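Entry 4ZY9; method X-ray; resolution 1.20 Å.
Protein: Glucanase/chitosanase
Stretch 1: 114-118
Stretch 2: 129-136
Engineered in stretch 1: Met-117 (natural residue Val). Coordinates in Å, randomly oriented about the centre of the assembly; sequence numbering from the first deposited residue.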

# COMPACT_ATOMS: atom_id res chain seq x y z
N TYR A 114 -7.59 3.30 -7.65
CA TYR A 114 -6.50 2.48 -7.15
C TYR A 114 -5.49 3.27 -6.36
O TYR A 114 -5.17 4.40 -6.77
N VAL A 115 -4.98 2.70 -5.27
CA VAL A 115 -4.01 3.40 -4.43
C VAL A 115 -2.85 2.42 -4.20
O VAL A 115 -3.14 1.25 -3.80
N ARG A 116 -1.64 2.81 -4.48
CA ARG A 116 -0.49 1.97 -4.46
C ARG A 116 0.58 2.45 -3.50
O ARG A 116 0.86 3.65 -3.46
N MSE A 117 1.20 1.53 -2.83
CA MSE A 117 2.50 1.74 -2.13
C MSE A 117 3.55 1.10 -3.00
O MSE A 117 3.45 -0.13 -3.28
N HIS A 118 4.44 1.87 -3.60
CA HIS A 118 5.52 1.38 -4.44
C HIS A 118 6.84 1.58 -3.72
O HIS A 118 7.19 2.71 -3.41
N SER A 129 6.69 -5.74 3.89
CA SER A 129 5.52 -6.38 4.51
C SER A 129 4.70 -5.40 5.34
O SER A 129 5.23 -4.57 6.07
N LEU A 130 3.37 -5.46 5.11
CA LEU A 130 2.38 -4.59 5.69
C LEU A 130 1.32 -5.40 6.41
O LEU A 130 0.65 -6.21 5.76
N TRP A 131 1.10 -5.13 7.71
CA TRP A 131 -0.05 -5.59 8.41
C TRP A 131 -1.33 -5.02 7.88
O TRP A 131 -2.36 -5.72 7.77
N GLU A 132 -1.31 -3.69 7.69
CA GLU A 132 -2.47 -2.97 7.39
C GLU A 132 -2.14 -1.81 6.41
O GLU A 132 -1.10 -1.16 6.55
N PHE A 133 -3.03 -1.54 5.47
CA PHE A 133 -2.94 -0.39 4.53
C PHE A 133 -4.35 0.15 4.43
O PHE A 133 -5.24 -0.59 3.97
N GLU A 134 -4.52 1.35 4.95
CA GLU A 134 -5.87 2.00 5.01
C GLU A 134 -5.85 3.19 4.11
O GLU A 134 -4.83 3.84 3.99
N VAL A 135 -7.00 3.54 3.60
CA VAL A 135 -7.19 4.67 2.70
C VAL A 135 -8.39 5.48 3.14
O VAL A 135 -9.45 4.94 3.41
N TYR A 136 -8.24 6.79 3.24
CA TYR A 136 -9.29 7.68 3.69
C TYR A 136 -9.49 8.83 2.74
O TYR A 136 -8.59 9.17 1.97

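Residues 114-118 form a strand that faces the second stretch across an apolar layer. No hydrogen bond joins the two stretches, and their contact, which buries 226 Å² counted over both sides, rests on apolar side chains, with the backbone of the first strand also meeting the Phe-133 ring. The axes of strands 114-118 and 132-136 approach to 9.3 Å and run at 137° to each other, closer to antiparallel than to parallel. From the first strand, Val-115 and Met-117 direct their CA-to-CB bonds toward the second stretch, whereas Arg-116 between them points away, as the alternation of a β-strand requires. Met-117 is an engineered residue, present as selenomethionine in place of the natural Val.

Stretch 2 opens with Ser-129, whose t side chain points away from the first strand and whose OG is hydrogen-bonded elsewhere in the structure. Leu-130 points toward it, with chi1 in m and chi2 in t, and this conformation brings its CD1 to 4.5 Å from CE of Met-117, a loose apolar contact. Met-117 adopts t, m and m for chi1 to chi3. At Trp-131 the chain turns a corner, and its m side chain lies out of reach of the first strand, touching a crystal neighbour instead. Glu-132, also m at chi1, is likewise remote, and its OE1 is hydrogen-bonded elsewhere.

Phe-133 is the centre of the contact, with 64 Å² covered by the other stretch. Its CA-to-CB bond points toward the first strand, and with chi1 in t the ring meets three successive residues there. Its CE2 lies 3.8 Å from CB of Met-117, while CZ sits 3.8 Å from the backbone O of Val-115 and 4.1 Å from that residue's CG1. The main chain of Arg-116 completes the set: its C atom lies at the ring edge, near the ring plane, 4.1 Å from CZ of Phe-133. The ring tip thus packs against backbone as well as side chains, while the CA-to-CB bond of Arg-116 points away, and its NE and NH2 are hydrogen-bonded elsewhere in the structure.

Glu-134 (chi1 m, chi2 t) does not reach the first strand. Its OE1 instead accepts a hydrogen bond from OH of Tyr-136 at 2.6 Å, a pairing of residues two apart, both out of reach of the first strand. Between them, Val-135 points toward the first strand. It and Val-115 both have chi1 in t, and CG1 of Val-135 meets CG2 of Val-115 at 4.1 Å. Tyr-136, with chi1 in m, closes the stretch without touching the first strand.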

# COMPACT_ATOMS: atom_id res chain seq x y z
CB TYR A 114 -5.77 1.75 -8.29
CG TYR A 114 -6.63 0.98 -9.23
CD1 TYR A 114 -7.03 -0.31 -8.98
CD2 TYR A 114 -7.13 1.59 -10.38
CE1 TYR A 114 -7.82 -1.05 -9.87
CE2 TYR A 114 -7.97 0.85 -11.29
CZ TYR A 114 -8.23 -0.42 -11.01
OH TYR A 114 -9.09 -1.11 -11.88
CB VAL A 115 -4.64 3.85 -3.10
CG1 VAL A 115 -3.59 4.59 -2.26
CG2 VAL A 115 -5.83 4.70 -3.37
CB ARG A 116 0.14 1.91 -5.86
CG ARG A 116 1.28 0.91 -6.05
CD ARG A 116 1.59 0.46 -7.48
NE ARG A 116 2.23 1.52 -8.25
CZ ARG A 116 2.99 1.30 -9.35
NH1 ARG A 116 3.11 0.07 -9.80
NH2 ARG A 116 3.59 2.30 -9.91
CB MSE A 117 2.47 1.07 -0.79
CG MSE A 117 3.65 1.41 0.13
SE MSE A 117 5.42 0.64 -0.47
CE MSE A 117 4.99 -1.25 -0.45
CB HIS A 118 5.51 2.09 -5.82
CG HIS A 118 6.46 1.54 -6.78
ND1 HIS A 118 7.77 1.88 -6.80
CD2 HIS A 118 6.29 0.58 -7.71
CE1 HIS A 118 8.40 1.16 -7.72
NE2 HIS A 118 7.52 0.36 -8.28
CB SER A 129 6.00 -7.51 5.40
OG SER A 129 4.95 -8.19 5.99
CB LEU A 130 1.71 -3.74 4.65
CG LEU A 130 2.53 -2.61 4.07
CD1 LEU A 130 2.02 -2.13 2.75
CD2 LEU A 130 2.69 -1.45 5.07
CB TRP A 131 0.06 -5.30 9.97
CG TRP A 131 1.26 -5.81 10.66
CD1 TRP A 131 2.24 -5.04 11.14
CD2 TRP A 131 1.54 -7.19 11.05
NE1 TRP A 131 3.16 -5.84 11.78
CE2 TRP A 131 2.78 -7.17 11.68
CE3 TRP A 131 0.91 -8.42 10.85
CZ2 TRP A 131 3.33 -8.34 12.23
CZ3 TRP A 131 1.53 -9.55 11.36
CH2 TRP A 131 2.74 -9.48 11.97
CB GLU A 132 -3.21 -2.40 8.59
CG GLU A 132 -3.58 -3.46 9.59
CD GLU A 132 -4.11 -2.90 10.95
OE1 GLU A 132 -3.28 -2.39 11.70
OE2 GLU A 132 -5.30 -2.95 11.15
CB PHE A 133 -2.43 -0.99 3.19
CG PHE A 133 -2.15 -0.07 2.08
CD1 PHE A 133 -2.80 1.18 1.87
CD2 PHE A 133 -1.30 -0.48 1.02
CE1 PHE A 133 -2.59 1.93 0.71
CE2 PHE A 133 -1.16 0.28 -0.13
CZ PHE A 133 -1.77 1.49 -0.28
CB GLU A 134 -6.16 2.38 6.43
CG GLU A 134 -6.09 1.22 7.44
CD GLU A 134 -6.10 1.56 8.90
OE1 GLU A 134 -6.17 2.72 9.24
OE2 GLU A 134 -5.94 0.59 9.75
CB VAL A 135 -7.39 4.15 1.22
CG1 VAL A 135 -7.60 5.36 0.29
CG2 VAL A 135 -6.24 3.40 0.74
CB TYR A 136 -9.03 8.27 5.12
CG TYR A 136 -8.72 7.19 6.14
CD1 TYR A 136 -7.48 6.59 6.37
CD2 TYR A 136 -9.78 6.72 6.97
CE1 TYR A 136 -7.35 5.60 7.32
CE2 TYR A 136 -9.59 5.75 7.91
CZ TYR A 136 -8.41 5.23 8.00
OH TYR A 136 -8.35 4.19 8.99